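Local coordinates for periplasmic binding protein (PDB 4LJS) that probably captures a solute outside the inner membrane, perhaps an iron chelate or a cobalamin as its relatives do, for uptake by a membrane transporter, at residues Leu198-Gln203 / Ile248-Ser253; Val262-Val267 / Val284-Leu289; Phe207-His212 / Pro233-Glu238. All blocks are in the same frame, centred on the assembly; numbering follows the deposited sequence.

Contact 1: residues Leu198-Gln203 / Ile248-Ser253; sequences LFIEVQ and IFLIVS
F199 and F249 lie side by side and point the same way from neighbouring strands. Their rings are nearly parallel, 16° between planes, but slid apart, so they barely overlap. F249 CD2 sits over one face of the F199 ring, 3.4 Å from F199 CE2. Both residues hold CG anti to the carbonyl carbon, F199 at chi1 -60° and F249 at chi1 -66°, which starts the two rings off in the same direction. F199 CB touches I251 CD1. On the other face of the sheet, I200 lies alongside L250, with I200 CD1 3.8 Å from L250 CD2. I200 CG1 meets I248 CG2 at 4.1 Å.

The backbones hold these groups in parallel register. F249 N donates to L198 O at 2.7 Å, and I200 N to F249 O at 3.0 Å. I251 N gives a third bond, to I200 O at 2.7 Å. Beyond it the strands separate. V202 N and I251 O are 4.2 Å apart and bridged by a water.

The E201 side chain is extended, and its CG passes close to I251 O. OE1 takes a hydrogen bond from Y210 and a salt bridge from R208 NH1. OE2 is met from above its plane by NE2 of Q203, 3.2 Å away. Two partners on OE1 are likely to fix the rotation of this buried acid.

Further out, L287 packs against the side chains of F199 and F249, while V267 and M264 of helix 260-268 cover L250. Parallel inner strands with helices packed against them are characteristic of the alpha/beta lobes of periplasmic binding proteins.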
loop_
_atom_site.group_PDB
_atom_site.type_symbol
_atom_site.label_atom_id
_atom_site.label_comp_id
_atom_site.label_asym_id
_atom_site.label_seq_id
_atom_site.Cartn_x
_atom_site.Cartn_y
_atom_site.Cartn_z
ATOM N N LEU A 198 6.112 -16.227 8.825
ATOM C CA LEU A 198 5.170 -15.641 9.767
ATOM C C LEU A 198 5.162 -14.126 9.640
ATOM O O LEU A 198 6.211 -13.488 9.724
ATOM C CB LEU A 198 5.526 -16.033 11.202
ATOM C CG LEU A 198 4.700 -15.325 12.277
ATOM C CD1 LEU A 198 3.252 -15.801 12.248
ATOM C CD2 LEU A 198 5.317 -15.509 13.657
ATOM N N PHE A 199 3.976 -13.555 9.436
ATOM C CA PHE A 199 3.820 -12.104 9.391
ATOM C C PHE A 199 3.070 -11.635 10.627
ATOM O O PHE A 199 1.922 -12.026 10.856
ATOM C CB PHE A 199 3.044 -11.674 8.150
ATOM C CG PHE A 199 3.696 -12.065 6.857
ATOM C CD1 PHE A 199 3.532 -13.341 6.337
ATOM C CD2 PHE A 199 4.458 -11.153 6.149
ATOM C CE1 PHE A 199 4.125 -13.699 5.138
ATOM C CE2 PHE A 199 5.056 -11.502 4.951
ATOM C CZ PHE A 199 4.892 -12.781 4.447
ATOM N N ILE A 200 3.724 -10.801 11.426
ATOM C CA ILE A 200 3.100 -10.265 12.628
ATOM C C ILE A 200 3.439 -8.799 12.833
ATOM O O ILE A 200 4.493 -8.328 12.399
ATOM C CB ILE A 200 3.519 -11.042 13.896
ATOM C CG1 ILE A 200 5.039 -11.213 13.942
ATOM C CG2 ILE A 200 2.829 -12.394 13.944
ATOM C CD1 ILE A 200 5.571 -11.598 15.301
ATOM N N GLU A 201 2.529 -8.080 13.486
ATOM C CA GLU A 201 2.797 -6.723 13.949
ATOM C C GLU A 201 2.801 -6.745 15.463
ATOM O O GLU A 201 1.936 -7.365 16.084
ATOM C CB GLU A 201 1.746 -5.723 13.445
ATOM C CG GLU A 201 1.926 -4.314 14.025
ATOM C CD GLU A 201 0.902 -3.296 13.526
ATOM O OE1 GLU A 201 -0.106 -3.701 12.903
ATOM O OE2 GLU A 201 1.116 -2.082 13.764
ATOM N N VAL A 202 3.781 -6.078 16.061
ATOM C CA VAL A 202 3.877 -6.035 17.511
ATOM C C VAL A 202 3.095 -4.860 18.076
ATOM O O VAL A 202 3.324 -3.710 17.702
ATOM C CB VAL A 202 5.336 -5.955 17.980
ATOM C CG1 VAL A 202 5.395 -5.669 19.476
ATOM C CG2 VAL A 202 6.059 -7.248 17.644
ATOM N N GLN A 203 2.157 -5.166 18.968
ATOM C CA GLN A 203 1.357 -4.153 19.636
ATOM C C GLN A 203 1.396 -4.407 21.129
ATOM O O GLN A 203 0.686 -5.275 21.640
ATOM C CB GLN A 203 -0.082 -4.186 19.131
ATOM C CG GLN A 203 -0.255 -3.546 17.768
ATOM C CD GLN A 203 -0.068 -2.041 17.817
ATOM O OE1 GLN A 203 -0.551 -1.372 18.734
ATOM N NE2 GLN A 203 0.639 -1.501 16.836
ATOM N N ILE A 248 10.562 -14.570 10.062
ATOM C CA ILE A 248 9.510 -13.734 10.614
ATOM C C ILE A 248 9.540 -12.355 9.982
ATOM O O ILE A 248 10.590 -11.720 9.897
ATOM C CB ILE A 248 9.667 -13.560 12.127
ATOM C CG1 ILE A 248 9.490 -14.902 12.838
ATOM C CG2 ILE A 248 8.664 -12.531 12.656
ATOM C CD1 ILE A 248 9.744 -14.836 14.327
ATOM N N PHE A 249 8.384 -11.890 9.536
ATOM C CA PHE A 249 8.266 -10.507 9.104
ATOM C C PHE A 249 7.561 -9.686 10.173
ATOM O O PHE A 249 6.430 -9.989 10.564
ATOM C CB PHE A 249 7.568 -10.421 7.752
ATOM C CG PHE A 249 8.362 -11.041 6.641
ATOM C CD1 PHE A 249 9.421 -10.352 6.061
ATOM C CD2 PHE A 249 8.091 -12.326 6.209
ATOM C CE1 PHE A 249 10.169 -10.917 5.055
ATOM C CE2 PHE A 249 8.833 -12.899 5.194
ATOM C CZ PHE A 249 9.876 -12.194 4.616
ATOM N N LEU A 250 8.262 -8.673 10.667
ATOM C CA LEU A 250 7.706 -7.749 11.651
ATOM C C LEU A 250 7.106 -6.537 10.950
ATOM O O LEU A 250 7.829 -5.667 10.455
ATOM C CB LEU A 250 8.786 -7.291 12.632
ATOM C CG LEU A 250 9.385 -8.344 13.565
ATOM C CD1 LEU A 250 10.341 -7.685 14.551
ATOM C CD2 LEU A 250 8.292 -9.106 14.302
ATOM N N ILE A 251 5.782 -6.488 10.906
ATOM C CA ILE A 251 5.080 -5.380 10.273
ATOM C C ILE A 251 5.031 -4.163 11.197
ATOM O O ILE A 251 4.663 -4.274 12.365
ATOM C CB ILE A 251 3.671 -5.810 9.827
ATOM C CG1 ILE A 251 3.789 -6.913 8.769
ATOM C CG2 ILE A 251 2.885 -4.624 9.283
ATOM C CD1 ILE A 251 2.482 -7.571 8.405
ATOM N N VAL A 252 5.430 -3.006 10.673
ATOM C CA VAL A 252 5.493 -1.789 11.480
ATOM C C VAL A 252 4.701 -0.663 10.844
ATOM O O VAL A 252 4.906 -0.341 9.670
ATOM C CB VAL A 252 6.936 -1.284 11.649
ATOM C CG1 VAL A 252 6.992 -0.197 12.737
ATOM C CG2 VAL A 252 7.866 -2.434 11.976
ATOM N N SER A 253 3.812 -0.057 11.624
ATOM C CA SER A 253 3.004 1.052 11.139
ATOM C C SER A 253 3.781 2.360 11.178
ATOM O O SER A 253 4.813 2.459 11.842
ATOM C CB SER A 253 1.735 1.197 11.976
ATOM O OG SER A 253 2.056 1.528 13.311
HETATM O O HOH W 1 5.498 -4.794 14.828
#

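Contact 2: residues Val262-Val267 / Val284-Leu289; sequences VIMNYV and VHFLPL
M264, a selenomethionine, reaches from helix 260-268 to F286 with CG anti to the backbone N (chi1 177°). The chain then bends twice, and the second bend (chi3 77°) swings CE back over the phenylalanine. F286 in turn has CG anti to its own carbonyl carbon, beside the backbone N, which starts its ring off toward the helix.

The methyl CE stands over one face of the F286 ring, 3.7 Å from the ring centroid and 14° off the normal. This is a CH-pi contact, displaced somewhat toward the rim on the CE2 side. The selenium is farther off, 5.1 Å from SE to the same centroid, and approaches obliquely as a Met-aromatic contact. At the start of the side chain, M264 CB touches F286 CZ at 3.6 Å. One residue thus meets the ring both at its end and at its root.

V284 fills in beside the selenium, with V284 CG1 3.7 Å from M264 SE. The two side chains run past one another in opposite senses. V267, one turn on along the helix, adds a looser touch between its CG1 and V284 CG1 at 4.3 Å. No hydrogen bond joins the two segments.

L250 and V252 of the neighbouring strand 247-252 carry the same apolar face on beside V284 and F286. Helix 260-268 lies in the connection from strand 247-252 to its parallel neighbour 284-288. The arrangement is that of a beta-alpha-beta crossover.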
loop_
_atom_site.group_PDB
_atom_site.type_symbol
_atom_site.label_atom_id
_atom_site.label_comp_id
_atom_site.label_asym_id
_atom_site.label_seq_id
_atom_site.Cartn_x
_atom_site.Cartn_y
_atom_site.Cartn_z
ATOM N N VAL A 262 13.263 -0.865 19.622
ATOM C CA VAL A 262 12.627 -1.431 20.806
ATOM C C VAL A 262 11.723 -2.606 20.441
ATOM O O VAL A 262 11.669 -3.603 21.161
ATOM C CB VAL A 262 11.824 -0.364 21.578
ATOM C CG1 VAL A 262 11.125 -0.978 22.785
ATOM C CG2 VAL A 262 12.739 0.771 22.011
ATOM N N ILE A 263 11.019 -2.492 19.317
ATOM C CA ILE A 263 10.193 -3.589 18.826
ATOM C C ILE A 263 11.052 -4.810 18.507
ATOM O O ILE A 263 10.762 -5.921 18.956
ATOM C CB ILE A 263 9.421 -3.207 17.548
ATOM C CG1 ILE A 263 8.462 -2.044 17.812
ATOM C CG2 ILE A 263 8.655 -4.405 17.022
ATOM C CD1 ILE A 263 7.368 -2.359 18.805
HETATM N N MSE A 264 12.106 -4.591 17.724
HETATM C CA MSE A 264 12.974 -5.674 17.276
HETATM C C MSE A 264 13.616 -6.356 18.469
HETATM O O MSE A 264 13.651 -7.583 18.556
HETATM C CB MSE A 264 14.063 -5.150 16.341
HETATM C CG MSE A 264 15.043 -6.225 15.887
HETATM SE SE MSE A 264 14.216 -7.572 14.730
HETATM C CE MSE A 264 14.143 -6.554 13.068
ATOM N N ASN A 265 14.109 -5.548 19.398
ATOM C CA ASN A 265 14.770 -6.082 20.575
ATOM C C ASN A 265 13.823 -6.893 21.455
ATOM O O ASN A 265 14.223 -7.900 22.041
ATOM C CB ASN A 265 15.428 -4.967 21.380
ATOM C CG ASN A 265 16.452 -5.492 22.353
ATOM O OD1 ASN A 265 16.134 -5.793 23.502
ATOM N ND2 ASN A 265 17.692 -5.624 21.893
ATOM N N TYR A 266 12.568 -6.459 21.539
ATOM C CA TYR A 266 11.553 -7.204 22.280
ATOM C C TYR A 266 11.332 -8.592 21.675
ATOM O O TYR A 266 11.180 -9.579 22.395
ATOM C CB TYR A 266 10.233 -6.429 22.323
ATOM C CG TYR A 266 9.081 -7.200 22.939
ATOM C CD1 TYR A 266 8.090 -7.767 22.144
ATOM C CD2 TYR A 266 8.984 -7.361 24.315
ATOM C CE1 TYR A 266 7.034 -8.473 22.707
ATOM C CE2 TYR A 266 7.935 -8.063 24.885
ATOM C CZ TYR A 266 6.965 -8.617 24.077
ATOM O OH TYR A 266 5.923 -9.314 24.647
ATOM N N VAL A 267 11.321 -8.661 20.349
ATOM C CA VAL A 267 11.090 -9.922 19.654
ATOM C C VAL A 267 12.295 -10.855 19.789
ATOM O O VAL A 267 12.152 -12.025 20.153
ATOM C CB VAL A 267 10.748 -9.679 18.167
ATOM C CG1 VAL A 267 10.742 -10.984 17.383
ATOM C CG2 VAL A 267 9.410 -8.972 18.050
ATOM N N VAL A 284 14.671 -12.347 10.930
ATOM C CA VAL A 284 13.569 -11.543 11.421
ATOM C C VAL A 284 13.752 -10.166 10.813
ATOM O O VAL A 284 14.742 -9.485 11.087
ATOM C CB VAL A 284 13.587 -11.449 12.957
ATOM C CG1 VAL A 284 12.432 -10.589 13.457
ATOM C CG2 VAL A 284 13.548 -12.851 13.582
ATOM N N HIS A 285 12.812 -9.762 9.966
ATOM C CA HIS A 285 12.979 -8.529 9.210
ATOM C C HIS A 285 11.790 -7.593 9.347
ATOM O O HIS A 285 10.645 -8.037 9.477
ATOM C CB HIS A 285 13.200 -8.851 7.732
ATOM C CG HIS A 285 14.115 -10.012 7.501
ATOM N ND1 HIS A 285 15.489 -9.890 7.509
ATOM C CD2 HIS A 285 13.854 -11.319 7.257
ATOM C CE1 HIS A 285 16.033 -11.072 7.281
ATOM N NE2 HIS A 285 15.063 -11.955 7.125
ATOM N N PHE A 286 12.077 -6.294 9.302
ATOM C CA PHE A 286 11.043 -5.269 9.318
ATOM C C PHE A 286 10.305 -5.231 7.984
ATOM O O PHE A 286 10.914 -5.368 6.925
ATOM C CB PHE A 286 11.665 -3.897 9.591
ATOM C CG PHE A 286 12.000 -3.657 11.036
ATOM C CD1 PHE A 286 11.047 -3.852 12.024
ATOM C CD2 PHE A 286 13.271 -3.234 11.407
ATOM C CE1 PHE A 286 11.347 -3.619 13.361
ATOM C CE2 PHE A 286 13.582 -3.002 12.740
ATOM C CZ PHE A 286 12.617 -3.197 13.720
ATOM N N LEU A 287 8.992 -5.043 8.045
ATOM C CA LEU A 287 8.173 -4.907 6.848
ATOM C C LEU A 287 7.195 -3.751 7.064
ATOM O O LEU A 287 6.281 -3.846 7.885
ATOM C CB LEU A 287 7.431 -6.218 6.562
ATOM C CG LEU A 287 6.496 -6.318 5.348
ATOM C CD1 LEU A 287 7.209 -5.975 4.047
ATOM C CD2 LEU A 287 5.878 -7.717 5.267
ATOM N N PRO A 288 7.402 -2.635 6.349
ATOM C CA PRO A 288 6.548 -1.462 6.570
ATOM C C PRO A 288 5.092 -1.723 6.191
ATOM O O PRO A 288 4.808 -2.261 5.116
ATOM C CB PRO A 288 7.172 -0.382 5.670
ATOM C CG PRO A 288 8.033 -1.123 4.692
ATOM C CD PRO A 288 8.487 -2.371 5.389
ATOM N N LEU A 289 4.189 -1.358 7.101
ATOM C CA LEU A 289 2.754 -1.469 6.887
ATOM C C LEU A 289 2.335 -0.752 5.607
ATOM O O LEU A 289 1.500 -1.253 4.847
ATOM C CB LEU A 289 1.995 -0.895 8.093
ATOM C CG LEU A 289 0.475 -1.077 8.137
ATOM C CD1 LEU A 289 0.097 -2.552 8.041
ATOM C CD2 LEU A 289 -0.106 -0.463 9.408
#

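Contact 3: residues Phe207-His212 / Pro233-Glu238; sequences FRLYGH and PSISME
P233 meets L209 through the backbone. Its carbonyl oxygen accepts a weak hydrogen bond from L209 N at 3.3 Å. The proline ring itself turns away from strand 206-209.

S234 comes next and pairs with R208 in a single bridge. Its CA lies 3.5 Å from F207 O, close enough for a CA-H...O contact. The R208 side chain points away from 233-238; that of S234 does so too, though its CB stays near F207 O.

I235 makes the largest contribution from this segment. Its N donates to F207 O at 3.0 Å, nearly straight with an N-H...O angle of 168°. Its CG2 sits between the backbone N and the carbonyl carbon, and lies 3.8 Å from F207 CB and 4.3 Å from L209 CB. The I235 carbonyl oxygen also approaches F207, 3.4 Å from CB, and lies oblique to the ring.

S236 makes no contact of note with 207-212. It is the N-cap of the helix that follows, and its OG accepts from the backbone N of D239.

M237, a selenomethionine, opens that helix. Its chain bends at chi3 (-49°), and CE arrives 3.9 Å from F207 CZ. The two side chains cross obliquely. The F207 ring also rests on I200 and V202 of the neighbouring strand. An alanine in place of F207 would probably leave a gap between M237 CE and these two residues, with the end of the selenomethionine less restrained.

The pattern is a short backbone bridge at the sheet margin that passes into a serine N-cap, the start of helix 237-243, which leads back into the sheet through strand 247-252.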
loop_
_atom_site.group_PDB
_atom_site.type_symbol
_atom_site.label_atom_id
_atom_site.label_comp_id
_atom_site.label_asym_id
_atom_site.label_seq_id
_atom_site.Cartn_x
_atom_site.Cartn_y
_atom_site.Cartn_z
ATOM N N PHE A 207 1.294 -10.225 19.621
ATOM C CA PHE A 207 1.621 -10.439 18.214
ATOM C C PHE A 207 0.369 -10.437 17.354
ATOM O O PHE A 207 -0.302 -11.459 17.213
ATOM C CB PHE A 207 2.352 -11.769 18.017
ATOM C CG PHE A 207 3.692 -11.831 18.685
ATOM C CD1 PHE A 207 4.378 -10.672 19.003
ATOM C CD2 PHE A 207 4.265 -13.051 18.996
ATOM C CE1 PHE A 207 5.612 -10.727 19.617
ATOM C CE2 PHE A 207 5.498 -13.114 19.611
ATOM C CZ PHE A 207 6.172 -11.948 19.924
ATOM N N ARG A 208 0.064 -9.283 16.778
ATOM C CA ARG A 208 -1.049 -9.151 15.853
ATOM C C ARG A 208 -0.732 -9.978 14.608
ATOM O O ARG A 208 0.306 -9.783 13.985
ATOM C CB ARG A 208 -1.232 -7.671 15.509
ATOM C CG ARG A 208 -2.362 -7.337 14.554
ATOM C CD ARG A 208 -2.454 -5.821 14.359
ATOM N NE ARG A 208 -3.042 -5.140 15.517
ATOM C CZ ARG A 208 -3.115 -3.814 15.653
ATOM N NH1 ARG A 208 -2.617 -3.020 14.717
ATOM N NH2 ARG A 208 -3.681 -3.276 16.728
ATOM N N LEU A 209 -1.614 -10.911 14.262
ATOM C CA LEU A 209 -1.358 -11.845 13.163
ATOM C C LEU A 209 -1.893 -11.370 11.810
ATOM O O LEU A 209 -3.016 -10.888 11.713
ATOM C CB LEU A 209 -1.956 -13.216 13.490
ATOM C CG LEU A 209 -1.989 -14.238 12.349
ATOM C CD1 LEU A 209 -0.587 -14.672 11.940
ATOM C CD2 LEU A 209 -2.830 -15.439 12.733
ATOM N N TYR A 210 -1.080 -11.517 10.768
ATOM C CA TYR A 210 -1.518 -11.253 9.398
ATOM C C TYR A 210 -1.517 -12.551 8.606
ATOM O O TYR A 210 -0.461 -13.061 8.244
ATOM C CB TYR A 210 -0.598 -10.241 8.714
ATOM C CG TYR A 210 -0.748 -8.816 9.200
ATOM C CD1 TYR A 210 -0.503 -8.480 10.526
ATOM C CD2 TYR A 210 -1.120 -7.805 8.327
ATOM C CE1 TYR A 210 -0.632 -7.174 10.974
ATOM C CE2 TYR A 210 -1.249 -6.496 8.763
ATOM C CZ TYR A 210 -1.002 -6.185 10.086
ATOM O OH TYR A 210 -1.130 -4.885 10.520
ATOM N N GLY A 211 -2.707 -13.080 8.337
ATOM C CA GLY A 211 -2.837 -14.378 7.703
ATOM C C GLY A 211 -3.198 -14.347 6.231
ATOM O O GLY A 211 -2.949 -13.370 5.523
ATOM N N HIS A 212 -3.810 -15.433 5.776
ATOM C CA HIS A 212 -4.050 -15.651 4.355
ATOM C C HIS A 212 -4.970 -14.630 3.702
ATOM O O HIS A 212 -4.857 -14.379 2.503
ATOM C CB HIS A 212 -4.571 -17.071 4.123
ATOM C CG HIS A 212 -3.537 -18.129 4.351
ATOM N ND1 HIS A 212 -3.598 -19.016 5.404
ATOM C CD2 HIS A 212 -2.404 -18.429 3.670
ATOM C CE1 HIS A 212 -2.552 -19.824 5.358
ATOM N NE2 HIS A 212 -1.813 -19.488 4.316
ATOM N N PRO A 233 -7.092 -13.277 15.738
ATOM C CA PRO A 233 -6.593 -11.904 15.613
ATOM C C PRO A 233 -5.190 -11.756 16.205
ATOM O O PRO A 233 -4.480 -10.796 15.902
ATOM C CB PRO A 233 -7.611 -11.080 16.413
ATOM C CG PRO A 233 -8.289 -12.062 17.312
ATOM C CD PRO A 233 -8.323 -13.347 16.542
ATOM N N SER A 234 -4.795 -12.721 17.029
ATOM C CA SER A 234 -3.500 -12.699 17.687
ATOM C C SER A 234 -2.885 -14.096 17.690
ATOM O O SER A 234 -3.600 -15.093 17.760
ATOM C CB SER A 234 -3.671 -12.211 19.120
ATOM O OG SER A 234 -4.675 -12.968 19.787
ATOM N N ILE A 235 -1.562 -14.174 17.604
ATOM C CA ILE A 235 -0.893 -15.462 17.726
ATOM C C ILE A 235 -0.011 -15.510 18.970
ATOM O O ILE A 235 0.855 -14.654 19.170
ATOM C CB ILE A 235 -0.099 -15.854 16.457
ATOM C CG1 ILE A 235 0.511 -17.248 16.629
ATOM C CG2 ILE A 235 0.976 -14.828 16.136
ATOM C CD1 ILE A 235 0.982 -17.885 15.338
ATOM N N SER A 236 -0.256 -16.507 19.815
ATOM C CA SER A 236 0.498 -16.651 21.051
ATOM C C SER A 236 1.952 -16.982 20.754
ATOM O O SER A 236 2.263 -17.604 19.735
ATOM C CB SER A 236 -0.110 -17.746 21.929
ATOM O OG SER A 236 0.102 -19.028 21.360
HETATM N N MSE A 237 2.839 -16.559 21.652
HETATM C CA MSE A 237 4.247 -16.923 21.580
HETATM C C MSE A 237 4.378 -18.447 21.565
HETATM O O MSE A 237 5.285 -19.006 20.941
HETATM C CB MSE A 237 5.003 -16.324 22.769
HETATM C CG MSE A 237 6.483 -16.672 22.822
HETATM SE SE MSE A 237 7.508 -15.496 23.996
HETATM C CE MSE A 237 6.858 -13.780 23.327
ATOM N N GLU A 238 3.442 -19.107 22.238
ATOM C CA GLU A 238 3.380 -20.560 22.285
ATOM C C GLU A 238 3.075 -21.175 20.921
ATOM O O GLU A 238 3.710 -22.149 20.513
ATOM C CB GLU A 238 2.324 -20.996 23.293
ATOM C CG GLU A 238 2.036 -22.472 23.267
ATOM C CD GLU A 238 1.218 -22.910 24.452
ATOM O OE1 GLU A 238 0.355 -22.123 24.897
ATOM O OE2 GLU A 238 1.447 -24.032 24.947
#

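Overall arrangement
All three contacts belong to one sheet and its coverings. Contact 1 is the core, buried almost throughout, and combines backbone bonds with apolar packing on both faces and a buried glutamate, E201. Contacts 2 and 3 are only partly buried. Contact 2 has no hydrogen bond and rests on CH-pi and apolar packing. It ties a helix to strand 284-288, which bonds to strand 247-252 of contact 1 through L250. Contact 3 is nested inside the loop closed by contact 1 and mixes two backbone bonds with side-chain packing. It joins contact 1 where Y210 N bonds to F199 O. Contacts 2 and 3 meet more lightly, through L289 with Y210 and Y266 with F207.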